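Local structure of enoyl-CoA hydratase EchA1 (Mycobacterium marinum, 3QXI) at residues 60-65 / 203-208; 212-217 / 235-240. The protein probably catalyses the reversible addition of water to the double bond of 2-enoyl-coenzyme A thioesters. All coordinates share one frame; numbering follows the deposited sequence.

Contact 1 (60-65 / 203-208); sequences LSVGIL and KITANG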
ATOM      1  N   LEU B  60      -8.977 -15.261  27.710  1.00 26.68           N
ATOM      2  CA  LEU B  60      -7.855 -14.743  26.917  1.00 25.76           C
ATOM      3  C   LEU B  60      -8.269 -13.594  25.990  1.00 25.03           C
ATOM      4  O   LEU B  60      -9.363 -13.625  25.390  1.00 25.59           O
ATOM      5  CB  LEU B  60      -7.232 -15.851  26.056  1.00 25.38           C
ATOM      6  CG  LEU B  60      -6.587 -17.053  26.753  1.00 25.46           C
ATOM      7  CD1 LEU B  60      -6.269 -18.138  25.732  1.00 25.75           C
ATOM      8  CD2 LEU B  60      -5.347 -16.676  27.504  1.00 23.61           C
ATOM      9  N   SER B  61      -7.386 -12.605  25.857  1.00 23.64           N
ATOM     10  CA  SER B  61      -7.613 -11.474  24.942  1.00 22.72           C
ATOM     11  C   SER B  61      -6.645 -11.343  23.753  1.00 20.98           C
ATOM     12  O   SER B  61      -7.036 -10.865  22.693  1.00 21.44           O
ATOM     13  CB  SER B  61      -7.645 -10.167  25.727  1.00 22.64           C
ATOM     14  OG  SER B  61      -8.746 -10.145  26.601  1.00 23.62           O
ATOM     15  N   VAL B  62      -5.395 -11.761  23.928  1.00 20.43           N
ATOM     16  CA  VAL B  62      -4.330 -11.571  22.921  1.00 19.39           C
ATOM     17  C   VAL B  62      -3.361 -12.746  22.908  1.00 19.04           C
ATOM     18  O   VAL B  62      -3.028 -13.282  23.962  1.00 20.75           O
ATOM     19  CB  VAL B  62      -3.483 -10.282  23.213  1.00 19.02           C
ATOM     20  CG1 VAL B  62      -2.501 -10.016  22.098  1.00 18.24           C
ATOM     21  CG2 VAL B  62      -4.367  -9.063  23.405  1.00 19.02           C
ATOM     22  N   GLY B  63      -2.905 -13.134  21.725  1.00 18.01           N
ATOM     23  CA  GLY B  63      -1.934 -14.193  21.560  1.00 17.58           C
ATOM     24  C   GLY B  63      -0.595 -13.557  21.319  1.00 17.71           C
ATOM     25  O   GLY B  63      -0.543 -12.434  20.846  1.00 18.07           O
ATOM     26  N   ILE B  64       0.495 -14.247  21.680  1.00 18.18           N
ATOM     27  CA  ILE B  64       1.859 -13.874  21.260  1.00 17.35           C
ATOM     28  C   ILE B  64       2.596 -15.089  20.704  1.00 17.71           C
ATOM     29  O   ILE B  64       2.647 -16.120  21.333  1.00 18.43           O
ATOM     30  CB  ILE B  64       2.670 -13.281  22.426  1.00 17.58           C
ATOM     31  CG1 ILE B  64       2.006 -11.993  22.919  1.00 16.35           C
ATOM     32  CG2 ILE B  64       4.167 -13.023  22.014  1.00 16.22           C
ATOM     33  CD1 ILE B  64       2.690 -11.424  24.146  1.00 15.76           C
ATOM     34  N   LEU B  65       3.166 -14.979  19.519  1.00 17.57           N
ATOM     35  CA  LEU B  65       3.910 -16.096  18.929  1.00 17.96           C
ATOM     36  C   LEU B  65       5.397 -15.799  19.049  1.00 18.04           C
ATOM     37  O   LEU B  65       5.823 -14.682  18.769  1.00 16.78           O
ATOM     38  CB  LEU B  65       3.522 -16.257  17.444  1.00 18.06           C
ATOM     39  CG  LEU B  65       4.288 -17.353  16.667  1.00 17.78           C
ATOM     40  CD1 LEU B  65       4.149 -18.679  17.361  1.00 14.59           C
ATOM     41  CD2 LEU B  65       3.820 -17.448  15.206  1.00 17.72           C
ATOM     42  N   LYS B 203      -1.650  -3.349  26.450  1.00 25.05           N
ATOM     43  CA  LYS B 203      -2.369  -2.151  26.005  1.00 24.38           C
ATOM     44  C   LYS B 203      -3.671  -2.538  25.297  1.00 23.14           C
ATOM     45  O   LYS B 203      -4.712  -1.934  25.502  1.00 23.14           O
ATOM     46  CB  LYS B 203      -1.506  -1.287  25.085  1.00 24.20           C
ATOM     47  CG  LYS B 203      -0.433  -0.476  25.811  1.00 27.90           C
ATOM     48  CD  LYS B 203       0.790  -0.206  24.921  1.00 31.02           C
ATOM     49  CE  LYS B 203       0.421   0.530  23.640  1.00 31.89           C
ATOM     50  NZ  LYS B 203      -0.187   1.842  24.010  1.00 35.10           N
ATOM     51  N   ILE B 204      -3.596  -3.577  24.483  1.00 22.28           N
ATOM     52  CA  ILE B 204      -4.726  -4.039  23.685  1.00 21.01           C
ATOM     53  C   ILE B 204      -5.750  -4.750  24.557  1.00 21.65           C
ATOM     54  O   ILE B 204      -6.949  -4.523  24.397  1.00 21.44           O
ATOM     55  CB  ILE B 204      -4.267  -4.923  22.522  1.00 20.10           C
ATOM     56  CG1 ILE B 204      -3.539  -4.069  21.473  1.00 18.54           C
ATOM     57  CG2 ILE B 204      -5.453  -5.629  21.891  1.00 18.20           C
ATOM     58  CD1 ILE B 204      -2.700  -4.898  20.526  1.00 17.26           C
ATOM     59  N   THR B 205      -5.249  -5.582  25.477  1.00 21.43           N
ATOM     60  CA  THR B 205      -6.027  -6.247  26.519  1.00 21.85           C
ATOM     61  C   THR B 205      -6.804  -5.306  27.470  1.00 22.10           C
ATOM     62  O   THR B 205      -7.834  -5.698  28.022  1.00 23.10           O
ATOM     63  CB  THR B 205      -5.115  -7.202  27.342  1.00 21.77           C
ATOM     64  OG1 THR B 205      -4.699  -8.280  26.502  1.00 22.73           O
ATOM     65  CG2 THR B 205      -5.863  -7.802  28.515  1.00 23.25           C
ATOM     66  N   ALA B 206      -6.315  -4.094  27.685  1.00 21.37           N
ATOM     67  CA  ALA B 206      -7.029  -3.117  28.523  1.00 21.61           C
ATOM     68  C   ALA B 206      -8.273  -2.572  27.794  1.00 21.97           C
ATOM     69  O   ALA B 206      -9.165  -1.985  28.424  1.00 21.87           O
ATOM     70  CB  ALA B 206      -6.099  -1.966  28.919  1.00 21.78           C
ATOM     71  N   ASN B 207      -8.331  -2.791  26.473  1.00 21.59           N
ATOM     72  CA  ASN B 207      -9.442  -2.313  25.631  1.00 21.98           C
ATOM     73  C   ASN B 207     -10.610  -3.308  25.504  1.00 21.79           C
ATOM     74  O   ASN B 207     -10.430  -4.501  25.725  1.00 22.07           O
ATOM     75  CB  ASN B 207      -8.933  -1.873  24.235  1.00 20.76           C
ATOM     76  CG  ASN B 207      -7.964  -0.737  24.319  1.00 21.50           C
ATOM     77  OD1 ASN B 207      -8.061   0.116  25.201  1.00 22.75           O
ATOM     78  ND2 ASN B 207      -7.002  -0.717  23.416  1.00 19.56           N
ATOM     79  N   GLY B 208     -11.789  -2.811  25.118  1.00 21.80           N
ATOM     80  CA  GLY B 208     -12.997  -3.646  25.006  1.00 21.69           C
ATOM     81  C   GLY B 208     -12.862  -4.802  24.023  1.00 21.40           C
ATOM     82  O   GLY B 208     -12.643  -4.568  22.835  1.00 21.35           O
TER
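Val-62 carries most of the strand side of this contact, meeting Ile-204 and Thr-205 at the C-terminal end of helix 193-205. From its CB, which already lies 4.0 Å from Thr-205 OG1, the side chain forks. CG1 stands anti to the backbone N (chi1 -174°), which leaves CG2, anti to the carbonyl carbon, as the branch that reaches the helix. CG2 sits between two neighbours: Ile-204 CG2 at 3.9 Å, an apolar contact in which the two side chains cross at about a right angle, and Thr-205 OG1 at 3.2 Å, a close approach of a methyl to a hydroxyl oxygen. That oxygen is hydrogen-bonded to the backbone O of Ala-201, one turn back in its own helix, which fixes its position as the valine methyl packs on it. Strand 62-67 is an inner strand of the mixed sheet in the crotonase fold, between strands 25-30 and 105-109, and helix 193-205 packs on it: Val-62 also touches Ala-201, and Ile-64 continues the row onto Leu-194, Ala-197 and Ile-198. Just before the strand, Ser-61 meets the same hydroxyl oxygen from a neighbouring direction, about 75° round from the valine methyl. Its CB lies 3.6 Å from Thr-205 OG1 and 4.1 Å from the threonine methyl, Thr-205 CG2. No hydrogen bond joins the two hydroxyl residues; Ser-61 OG pairs instead with Arg-24 NE, and beyond the helix Asn-207 ND2 bonds to the backbone O atoms of Leu-168 and Thr-169 of the second subunit.

Contact 2 (212-217 / 235-240); sequences VAATKR and MKILFP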
ATOM      1  N   VAL B 212     -12.333  -4.626  20.043  1.00 19.63           N
ATOM      2  CA  VAL B 212     -11.023  -4.991  19.491  1.00 18.13           C
ATOM      3  C   VAL B 212     -11.200  -6.033  18.366  1.00 18.07           C
ATOM      4  O   VAL B 212     -10.758  -5.819  17.231  1.00 17.45           O
ATOM      5  CB  VAL B 212     -10.015  -5.502  20.591  1.00 18.44           C
ATOM      6  CG1 VAL B 212      -8.735  -6.054  19.957  1.00 16.75           C
ATOM      7  CG2 VAL B 212      -9.620  -4.394  21.535  1.00 17.47           C
ATOM      8  N   ALA B 213     -11.886  -7.132  18.666  1.00 17.69           N
ATOM      9  CA  ALA B 213     -12.076  -8.187  17.686  1.00 18.10           C
ATOM     10  C   ALA B 213     -12.738  -7.663  16.400  1.00 17.80           C
ATOM     11  O   ALA B 213     -12.339  -8.020  15.303  1.00 17.36           O
ATOM     12  CB  ALA B 213     -12.921  -9.347  18.294  1.00 19.02           C
ATOM     13  N   ALA B 214     -13.790  -6.861  16.569  1.00 17.85           N
ATOM     14  CA  ALA B 214     -14.583  -6.350  15.460  1.00 17.68           C
ATOM     15  C   ALA B 214     -13.754  -5.362  14.659  1.00 16.99           C
ATOM     16  O   ALA B 214     -13.890  -5.293  13.438  1.00 17.02           O
ATOM     17  CB  ALA B 214     -15.870  -5.685  15.983  1.00 17.97           C
ATOM     18  N   THR B 215     -12.912  -4.594  15.363  1.00 17.27           N
ATOM     19  CA  THR B 215     -11.978  -3.647  14.758  1.00 17.32           C
ATOM     20  C   THR B 215     -10.922  -4.395  13.890  1.00 17.31           C
ATOM     21  O   THR B 215     -10.695  -4.026  12.740  1.00 16.13           O
ATOM     22  CB  THR B 215     -11.305  -2.759  15.856  1.00 18.37           C
ATOM     23  OG1 THR B 215     -12.253  -1.816  16.385  1.00 20.48           O
ATOM     24  CG2 THR B 215     -10.125  -1.977  15.321  1.00 16.61           C
ATOM     25  N   LYS B 216     -10.316  -5.454  14.435  1.00 16.19           N
ATOM     26  CA  LYS B 216      -9.419  -6.285  13.655  1.00 16.67           C
ATOM     27  C   LYS B 216     -10.125  -6.811  12.399  1.00 16.55           C
ATOM     28  O   LYS B 216      -9.536  -6.776  11.319  1.00 15.87           O
ATOM     29  CB  LYS B 216      -8.844  -7.454  14.486  1.00 16.37           C
ATOM     30  CG  LYS B 216      -8.061  -8.495  13.652  1.00 17.71           C
ATOM     31  CD  LYS B 216      -7.447  -9.577  14.538  1.00 17.45           C
ATOM     32  CE  LYS B 216      -7.027 -10.821  13.743  1.00 15.48           C
ATOM     33  NZ  LYS B 216      -5.952 -11.582  14.534  1.00 12.89           N
ATOM     34  N   ARG B 217     -11.373  -7.264  12.533  1.00 17.14           N
ATOM     35  CA  ARG B 217     -12.118  -7.877  11.412  1.00 17.83           C
ATOM     36  C   ARG B 217     -12.325  -6.914  10.274  1.00 17.91           C
ATOM     37  O   ARG B 217     -12.235  -7.275   9.095  1.00 17.49           O
ATOM     38  CB  ARG B 217     -13.509  -8.339  11.842  1.00 18.53           C
ATOM     39  CG  ARG B 217     -13.623  -9.815  12.106  1.00 22.21           C
ATOM     40  CD  ARG B 217     -15.082 -10.234  12.036  1.00 26.42           C
ATOM     41  NE  ARG B 217     -15.488 -10.399  10.651  1.00 29.00           N
ATOM     42  CZ  ARG B 217     -16.718 -10.702  10.249  1.00 32.10           C
ATOM     43  NH1 ARG B 217     -17.701 -10.872  11.125  1.00 32.97           N
ATOM     44  NH2 ARG B 217     -16.968 -10.803   8.950  1.00 34.38           N
ATOM     45  N   MET B 235     -21.064  -2.106   8.543  1.00 21.94           N
ATOM     46  CA  MET B 235     -22.225  -1.971   9.444  1.00 22.94           C
ATOM     47  C   MET B 235     -22.716  -3.297  10.045  1.00 22.88           C
ATOM     48  O   MET B 235     -23.124  -3.330  11.207  1.00 24.01           O
ATOM     49  CB  MET B 235     -23.382  -1.237   8.757  1.00 23.54           C
ATOM     50  CG  MET B 235     -24.630  -1.043   9.636  1.00 25.81           C
ATOM     51  SD  MET B 235     -24.283  -0.174  11.173  1.00 33.15           S
ATOM     52  CE  MET B 235     -24.369   1.545  10.654  1.00 31.33           C
ATOM     53  N   LYS B 236     -22.692  -4.372   9.257  1.00 22.68           N
ATOM     54  CA  LYS B 236     -23.053  -5.718   9.754  1.00 22.99           C
ATOM     55  C   LYS B 236     -22.157  -6.142  10.898  1.00 22.02           C
ATOM     56  O   LYS B 236     -22.593  -6.833  11.795  1.00 22.49           O
ATOM     57  CB  LYS B 236     -23.002  -6.777   8.634  1.00 22.45           C
ATOM     58  CG  LYS B 236     -24.087  -6.608   7.574  1.00 25.13           C
ATOM     59  CD  LYS B 236     -23.891  -7.611   6.444  1.00 26.18           C
ATOM     60  CE  LYS B 236     -24.516  -7.144   5.128  1.00 27.97           C
ATOM     61  NZ  LYS B 236     -23.494  -7.252   3.990  1.00 30.19           N
ATOM     62  N   ILE B 237     -20.903  -5.719  10.870  1.00 22.09           N
ATOM     63  CA  ILE B 237     -19.955  -6.009  11.972  1.00 22.03           C
ATOM     64  C   ILE B 237     -20.100  -5.027  13.140  1.00 22.46           C
ATOM     65  O   ILE B 237     -20.000  -5.420  14.293  1.00 22.38           O
ATOM     66  CB  ILE B 237     -18.493  -6.093  11.457  1.00 21.33           C
ATOM     67  CG1 ILE B 237     -18.397  -7.198  10.414  1.00 19.65           C
ATOM     68  CG2 ILE B 237     -17.478  -6.317  12.628  1.00 20.18           C
ATOM     69  CD1 ILE B 237     -17.084  -7.214   9.640  1.00 17.83           C
ATOM     70  N   LEU B 238     -20.350  -3.754  12.840  1.00 23.04           N
ATOM     71  CA  LEU B 238     -20.636  -2.774  13.899  1.00 23.00           C
ATOM     72  C   LEU B 238     -21.913  -3.101  14.701  1.00 23.81           C
ATOM     73  O   LEU B 238     -22.013  -2.761  15.877  1.00 23.10           O
ATOM     74  CB  LEU B 238     -20.767  -1.348  13.327  1.00 23.27           C
ATOM     75  CG  LEU B 238     -19.633  -0.661  12.531  1.00 23.29           C
ATOM     76  CD1 LEU B 238     -20.065   0.763  12.104  1.00 23.81           C
ATOM     77  CD2 LEU B 238     -18.351  -0.629  13.317  1.00 21.95           C
ATOM     78  N   PHE B 239     -22.872  -3.769  14.062  1.00 24.14           N
ATOM     79  CA  PHE B 239     -24.244  -3.833  14.578  1.00 25.54           C
ATOM     80  C   PHE B 239     -24.351  -4.329  16.046  1.00 25.92           C
ATOM     81  O   PHE B 239     -25.055  -3.718  16.857  1.00 25.98           O
ATOM     82  CB  PHE B 239     -25.165  -4.637  13.615  1.00 26.34           C
ATOM     83  CG  PHE B 239     -26.630  -4.453  13.883  1.00 28.39           C
ATOM     84  CD1 PHE B 239     -27.343  -3.416  13.269  1.00 30.36           C
ATOM     85  CD2 PHE B 239     -27.303  -5.299  14.776  1.00 29.87           C
ATOM     86  CE1 PHE B 239     -28.737  -3.222  13.539  1.00 32.03           C
ATOM     87  CE2 PHE B 239     -28.689  -5.115  15.061  1.00 32.50           C
ATOM     88  CZ  PHE B 239     -29.407  -4.072  14.436  1.00 32.35           C
ATOM     89  N   PRO B 240     -23.658  -5.428  16.392  1.00 25.90           N
ATOM     90  CA  PRO B 240     -23.734  -5.868  17.793  1.00 26.56           C
ATOM     91  C   PRO B 240     -22.991  -4.944  18.788  1.00 27.06           C
ATOM     92  O   PRO B 240     -23.252  -4.998  20.002  1.00 27.30           O
ATOM     93  CB  PRO B 240     -23.066  -7.249  17.772  1.00 26.44           C
ATOM     94  CG  PRO B 240     -22.964  -7.655  16.310  1.00 26.38           C
ATOM     95  CD  PRO B 240     -22.905  -6.380  15.543  1.00 25.37           C
TER
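Ile-237 projects from helix 230-243 onto helix 209-221 and divides its branches between Ala-214 and Arg-217. Its CG2, anti to the backbone N, takes the alanine: it lies 3.8 Å from Ala-214 CB and equally far from Ala-214 O. The other branch, CG1 to CD1, runs on to the arginine, with CD1 3.5 Å above the guanidinium plane and over its centre. The nearest atom there is Arg-217 CZ, 3.6 Å from Ile-237 CD1, while Arg-217 NH1 lies 3.8 Å from Ile-237 CG1. The two helices form a helical hairpin in the C-terminal part of the crotonase fold, and their closest CA atoms, those of Ala-214 and Ile-237, are 6.4 Å apart, a spacing that the small alanine side chain probably permits. Arg-217 starts from an unusual chi1 of -101° and bends at chi3 (80°), which lays its guanidinium face against the methyl. A salt bridge from Arg-217 NH2 to Glu-221 OE2, one turn further along the same helix, helps fix that end's rotation. Ile-237 also touches Ile-218 and Trp-225, and Val-145 of the second subunit packs against both Ala-214 and Leu-238.

Contact 1 and contact 2 lie in series along the chain, their centres about 16 Å apart. They are joined where helix 193-205 gives way to helix 209-221, with Gly-208 as the N-cap residue of the second helix. Val-212 makes the direct bridge: its CG1 lies 3.8 Å from Ile-204 CG2, the methyl that also meets Val-62, and its CG2 lies 3.8 Å from Asn-207 CB. Packing thus runs from the sheet through helix 193-205 to helix 209-221, which carries Ala-214 and Arg-217 of contact 2. The centre of contact 2 is about 19 Å from the centre of the chain, that of contact 1 about 12 Å. Both border the second subunit, whose Leu-168 packs on Val-212.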